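Local structure of nucleoporin NUP82 (5CWW) at residues 200-205 / 213-218; 259-264 / 391-396. The protein probably serves, through this N-terminal beta-propeller domain and the rest of the protein, as a structural component of the nuclear pore complex, the gate for protein and mRNA transport. All blocks are in the same frame, centred on the assembly; numbering follows the deposited sequence.

Interaction 1: 200-205 / 213-218; sequences RVWELS and DAPTLA
Pro215 lies against the six-membered ring of Trp202, the two side chains side by side and pointing the same way. Its CB sits over the ring centre, 3.8 Å from the centroid and 9° off the normal, a CH-pi contact, while CD reaches the rim at Trp202 CZ3, 3.5 Å away. Beyond the ring's edge, near its plane, stands the carbonyl O of Asp213, and the indole NE1 is hydrogen-bonded to Thr192 OG1 of strand 189-194. The pyrrolidine also meets Arg200: Pro215 CG is 3.9 Å from Arg200 CD, and Arg200 CG touches Ala218 CB. Strand 217-220 is here an outermost strand of a four-stranded antiparallel propeller blade, joined to strand 198-203 through a classic beta bulge in which Thr216 and Leu217 both face Val201. Val201 N donates to Leu217 O; Val201 O accepts Thr216 N at 2.9 Å and, weakly, Leu217 N. Val201 CB and Leu217 CB pack at 4.0 Å on the sheet face away from Arg200 and Ala218. Thr216 crosses Glu203 at about a right angle. With OG1 between the backbone N and the carbonyl carbon (chi1 60°), its hydroxyl lies 2.9 Å from Glu203 OE2 and 3.1 Å from Val201 O, and the same OE2 accepts Gln290 N. A water bridges Glu203 N and Ala214 O.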
loop_
_atom_site.group_PDB
_atom_site.type_symbol
_atom_site.label_atom_id
_atom_site.label_comp_id
_atom_site.label_asym_id
_atom_site.label_seq_id
_atom_site.Cartn_x
_atom_site.Cartn_y
_atom_site.Cartn_z
ATOM N N ARG B 200 3.660 8.171 -4.586
ATOM C CA ARG B 200 3.549 9.572 -4.971
ATOM C C ARG B 200 2.589 10.332 -4.068
ATOM O O ARG B 200 1.430 9.947 -3.906
ATOM C CB ARG B 200 3.105 9.685 -6.430
ATOM C CG ARG B 200 4.249 9.531 -7.421
ATOM C CD ARG B 200 3.762 9.642 -8.853
ATOM N NE ARG B 200 3.365 8.341 -9.388
ATOM C CZ ARG B 200 4.081 7.609 -10.236
ATOM N NH1 ARG B 200 5.252 8.034 -10.686
ATOM N NH2 ARG B 200 3.612 6.440 -10.646
ATOM N N VAL B 201 3.101 11.403 -3.470
ATOM C CA VAL B 201 2.312 12.286 -2.624
ATOM C C VAL B 201 1.850 13.507 -3.424
ATOM O O VAL B 201 2.673 14.265 -3.944
ATOM C CB VAL B 201 3.117 12.750 -1.396
ATOM C CG1 VAL B 201 2.257 13.633 -0.492
ATOM C CG2 VAL B 201 3.660 11.546 -0.620
ATOM N N TRP B 202 0.535 13.690 -3.520
ATOM C CA TRP B 202 -0.052 14.841 -4.204
ATOM C C TRP B 202 -0.727 15.747 -3.187
ATOM O O TRP B 202 -1.542 15.283 -2.391
ATOM C CB TRP B 202 -1.075 14.398 -5.252
ATOM C CG TRP B 202 -0.651 13.227 -6.083
ATOM C CD1 TRP B 202 -0.651 11.913 -5.709
ATOM C CD2 TRP B 202 -0.187 13.257 -7.439
ATOM N NE1 TRP B 202 -0.208 11.126 -6.745
ATOM C CE2 TRP B 202 0.084 11.927 -7.818
ATOM C CE3 TRP B 202 0.030 14.281 -8.367
ATOM C CZ2 TRP B 202 0.561 11.595 -9.085
ATOM C CZ3 TRP B 202 0.504 13.948 -9.624
ATOM C CH2 TRP B 202 0.763 12.618 -9.971
ATOM N N GLU B 203 -0.393 17.034 -3.218
ATOM C CA GLU B 203 -0.997 18.007 -2.310
ATOM C C GLU B 203 -1.874 18.975 -3.095
ATOM O O GLU B 203 -1.390 19.944 -3.679
ATOM C CB GLU B 203 0.091 18.750 -1.537
ATOM C CG GLU B 203 0.908 17.824 -0.640
ATOM C CD GLU B 203 2.022 18.536 0.095
ATOM O OE1 GLU B 203 1.740 19.534 0.790
ATOM O OE2 GLU B 203 3.184 18.096 -0.030
ATOM N N LEU B 204 -3.174 18.701 -3.087
ATOM C CA LEU B 204 -4.104 19.318 -4.025
ATOM C C LEU B 204 -4.601 20.694 -3.600
ATOM O O LEU B 204 -4.888 20.940 -2.429
ATOM C CB LEU B 204 -5.305 18.395 -4.239
ATOM C CG LEU B 204 -4.959 16.942 -4.569
ATOM C CD1 LEU B 204 -6.225 16.115 -4.707
ATOM C CD2 LEU B 204 -4.118 16.859 -5.836
ATOM N N SER B 205 -4.696 21.586 -4.582
ATOM C CA SER B 205 -5.313 22.891 -4.403
ATOM C C SER B 205 -6.048 23.261 -5.684
ATOM O O SER B 205 -5.451 23.310 -6.760
ATOM C CB SER B 205 -4.272 23.953 -4.054
ATOM O OG SER B 205 -4.865 25.240 -3.986
ATOM N N ASP B 213 -1.159 18.068 -11.629
ATOM C CA ASP B 213 -0.332 17.610 -12.745
ATOM C C ASP B 213 0.889 16.833 -12.275
ATOM O O ASP B 213 1.310 15.876 -12.926
ATOM C CB ASP B 213 0.128 18.794 -13.601
ATOM C CG ASP B 213 -1.010 19.450 -14.359
ATOM O OD1 ASP B 213 -1.937 18.733 -14.792
ATOM O OD2 ASP B 213 -0.971 20.685 -14.532
ATOM N N ALA B 214 1.457 17.253 -11.149
ATOM C CA ALA B 214 2.695 16.667 -10.648
ATOM C C ALA B 214 2.641 16.467 -9.138
ATOM O O ALA B 214 2.028 17.263 -8.425
ATOM C CB ALA B 214 3.878 17.548 -11.018
ATOM N N PRO B 215 3.286 15.401 -8.640
ATOM C CA PRO B 215 3.327 15.180 -7.193
ATOM C C PRO B 215 4.411 16.013 -6.517
ATOM O O PRO B 215 5.378 16.407 -7.168
ATOM C CB PRO B 215 3.632 13.688 -7.081
ATOM C CG PRO B 215 4.447 13.390 -8.296
ATOM C CD PRO B 215 3.965 14.320 -9.380
ATOM N N THR B 216 4.242 16.274 -5.226
ATOM C CA THR B 216 5.237 17.000 -4.447
ATOM C C THR B 216 6.392 16.070 -4.083
ATOM O O THR B 216 7.525 16.513 -3.888
ATOM C CB THR B 216 4.626 17.592 -3.166
ATOM O OG1 THR B 216 4.094 16.535 -2.355
ATOM C CG2 THR B 216 3.515 18.576 -3.505
ATOM N N LEU B 217 6.087 14.779 -3.984
ATOM C CA LEU B 217 7.078 13.767 -3.631
ATOM C C LEU B 217 6.829 12.496 -4.432
ATOM O O LEU B 217 5.684 12.073 -4.595
ATOM C CB LEU B 217 7.032 13.460 -2.132
ATOM C CG LEU B 217 8.108 12.527 -1.571
ATOM C CD1 LEU B 217 9.490 13.155 -1.683
ATOM C CD2 LEU B 217 7.798 12.170 -0.122
ATOM N N ALA B 218 7.902 11.901 -4.939
ATOM C CA ALA B 218 7.814 10.675 -5.722
ATOM C C ALA B 218 8.955 9.752 -5.328
ATOM O O ALA B 218 10.123 10.109 -5.470
ATOM C CB ALA B 218 7.857 10.975 -7.210
HETATM O O HOH W 1 0.761 17.702 -6.032
#

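Interaction 2: 259-264 / 391-396; sequences FPTRDS and DIYVIG
Thr261 meets Val394, Tyr393 and Gly396 at the end of strand 389-395, an edge strand of its sheet in the beta-propeller, from the loop between strands 254-258 and 272-276. Its N donates to Val394 O at 3.3 Å, nearly along the C=O axis. From CB, which points toward the strand, the side chain forks. OG1, between the backbone N and the carbonyl carbon (chi1 57°), accepts a weak bond of 3.5 Å from Gly396 N and lies 3.9 Å from Ile395 CG2. The Thr261 side chain crosses that of Tyr393 at about a right angle, and its CG2, anti to the carbonyl carbon, meets Tyr393 OH at 3.5 Å, that hydroxyl being hydrogen-bonded to Pro499 O. An alanine here would probably leave Gly396 N without its weak acceptor and open a gap beside the Tyr393 hydroxyl. Pro260 lies alongside Val394, CG to CG1 at 4.1 Å, and its CB packs on Gly396 CA. A water ties the two backbones together, donating to Phe259 O and accepting from Val394 N at 3.0 Å.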
loop_
_atom_site.group_PDB
_atom_site.type_symbol
_atom_site.label_atom_id
_atom_site.label_comp_id
_atom_site.label_asym_id
_atom_site.label_seq_id
_atom_site.Cartn_x
_atom_site.Cartn_y
_atom_site.Cartn_z
ATOM N N PHE B 259 -2.612 3.756 5.155
ATOM C CA PHE B 259 -2.196 4.399 6.390
ATOM C C PHE B 259 -2.997 3.778 7.522
ATOM O O PHE B 259 -4.093 3.262 7.292
ATOM C CB PHE B 259 -2.426 5.910 6.347
ATOM C CG PHE B 259 -1.428 6.654 5.514
ATOM C CD1 PHE B 259 -0.137 6.855 5.973
ATOM C CD2 PHE B 259 -1.781 7.165 4.278
ATOM C CE1 PHE B 259 0.790 7.542 5.209
ATOM C CE2 PHE B 259 -0.860 7.857 3.509
ATOM C CZ PHE B 259 0.428 8.044 3.977
ATOM N N PRO B 260 -2.459 3.815 8.748
ATOM C CA PRO B 260 -3.292 3.358 9.855
ATOM C C PRO B 260 -4.568 4.172 9.965
ATOM O O PRO B 260 -4.600 5.338 9.561
ATOM C CB PRO B 260 -2.396 3.568 11.077
ATOM C CG PRO B 260 -1.027 3.400 10.544
ATOM C CD PRO B 260 -1.065 4.025 9.169
ATOM N N THR B 261 -5.610 3.526 10.475
ATOM C CA THR B 261 -6.834 4.194 10.888
ATOM C C THR B 261 -6.451 5.407 11.722
ATOM O O THR B 261 -5.533 5.324 12.536
ATOM C CB THR B 261 -7.727 3.243 11.701
ATOM O OG1 THR B 261 -6.987 2.749 12.825
ATOM C CG2 THR B 261 -8.172 2.064 10.848
ATOM N N ARG B 262 -7.126 6.536 11.533
ATOM C CA ARG B 262 -6.705 7.744 12.234
ATOM C C ARG B 262 -7.106 7.653 13.701
ATOM O O ARG B 262 -7.514 6.593 14.176
ATOM C CB ARG B 262 -7.303 9.003 11.600
ATOM C CG ARG B 262 -6.387 10.225 11.705
ATOM C CD ARG B 262 -7.158 11.536 11.683
ATOM N NE ARG B 262 -6.274 12.687 11.860
ATOM C CZ ARG B 262 -6.675 13.956 11.846
ATOM N NH1 ARG B 262 -7.955 14.252 11.662
ATOM N NH2 ARG B 262 -5.793 14.933 12.014
ATOM N N ASP B 263 -6.988 8.770 14.411
ATOM C CA ASP B 263 -7.045 8.772 15.868
ATOM C C ASP B 263 -5.947 7.862 16.428
ATOM O O ASP B 263 -6.031 7.405 17.567
ATOM C CB ASP B 263 -8.423 8.324 16.365
ATOM C CG ASP B 263 -9.559 9.030 15.650
ATOM O OD1 ASP B 263 -9.330 10.130 15.102
ATOM O OD2 ASP B 263 -10.682 8.483 15.631
ATOM N N SER B 264 -4.917 7.609 15.620
ATOM C CA SER B 264 -3.793 6.779 16.037
ATOM C C SER B 264 -2.692 7.656 16.604
ATOM O O SER B 264 -2.534 8.805 16.200
ATOM C CB SER B 264 -3.258 5.950 14.869
ATOM O OG SER B 264 -4.241 5.058 14.382
ATOM N N ASP B 391 -4.681 -7.730 0.064
ATOM C CA ASP B 391 -5.025 -6.505 0.775
ATOM C C ASP B 391 -4.312 -6.412 2.113
ATOM O O ASP B 391 -3.837 -7.410 2.654
ATOM C CB ASP B 391 -6.535 -6.414 0.997
ATOM C CG ASP B 391 -7.030 -4.978 1.080
ATOM O OD1 ASP B 391 -6.195 -4.056 1.199
ATOM O OD2 ASP B 391 -8.260 -4.768 1.041
ATOM N N ILE B 392 -4.238 -5.193 2.633
ATOM C CA ILE B 392 -3.641 -4.938 3.933
ATOM C C ILE B 392 -4.488 -3.905 4.663
ATOM O O ILE B 392 -4.979 -2.952 4.056
ATOM C CB ILE B 392 -2.180 -4.451 3.811
ATOM C CG1 ILE B 392 -1.575 -4.225 5.199
ATOM C CG2 ILE B 392 -2.101 -3.183 2.952
ATOM C CD1 ILE B 392 -0.075 -4.013 5.194
ATOM N N TYR B 393 -4.669 -4.111 5.963
ATOM C CA TYR B 393 -5.471 -3.217 6.787
ATOM C C TYR B 393 -4.828 -3.079 8.156
ATOM O O TYR B 393 -4.657 -4.066 8.870
ATOM C CB TYR B 393 -6.902 -3.737 6.915
ATOM C CG TYR B 393 -7.753 -2.957 7.889
ATOM C CD1 TYR B 393 -8.204 -1.682 7.579
ATOM C CD2 TYR B 393 -8.113 -3.501 9.114
ATOM C CE1 TYR B 393 -8.985 -0.967 8.467
ATOM C CE2 TYR B 393 -8.894 -2.794 10.007
ATOM C CZ TYR B 393 -9.328 -1.528 9.679
ATOM O OH TYR B 393 -10.104 -0.825 10.567
ATOM N N VAL B 394 -4.457 -1.853 8.506
ATOM C CA VAL B 394 -3.696 -1.602 9.721
ATOM C C VAL B 394 -4.475 -0.747 10.708
ATOM O O VAL B 394 -4.928 0.347 10.383
ATOM C CB VAL B 394 -2.362 -0.907 9.408
ATOM C CG1 VAL B 394 -1.542 -0.714 10.684
ATOM C CG2 VAL B 394 -1.575 -1.724 8.395
ATOM N N ILE B 395 -4.626 -1.267 11.920
ATOM C CA ILE B 395 -5.224 -0.521 13.013
ATOM C C ILE B 395 -4.096 0.063 13.848
ATOM O O ILE B 395 -3.378 -0.665 14.535
ATOM C CB ILE B 395 -6.131 -1.410 13.878
ATOM C CG1 ILE B 395 -7.158 -2.126 12.999
ATOM C CG2 ILE B 395 -6.836 -0.573 14.937
ATOM C CD1 ILE B 395 -7.858 -3.269 13.681
ATOM N N GLY B 396 -3.932 1.379 13.776
ATOM C CA GLY B 396 -2.832 2.036 14.452
ATOM C C GLY B 396 -2.956 1.964 15.961
ATOM O O GLY B 396 -4.060 1.918 16.504
HETATM O O HOH W 2 -5.546 0.856 7.680
#

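Along the chain the two contacts come in series, interaction 1 closing before interaction 2 opens. Their centres are about 22 Å apart and their nearest atoms about 7 Å, without touching. Interaction 1 closes the edge of one antiparallel sheet, with the turn leading into it, pairing strands 198-203 and 217-220; its centre is about 18 Å from the centre of the chain. The centre of interaction 2 lies about 6 Å from that point, where the loop after strand 254-258, part of the next sheet, meets strand 389-395. One contact thus builds a blade from neighbouring sequence, whereas the other spans 126 intervening residues, including helices 298-315 and 321-338, and brings the loop of one blade against the edge strand of the following sheet.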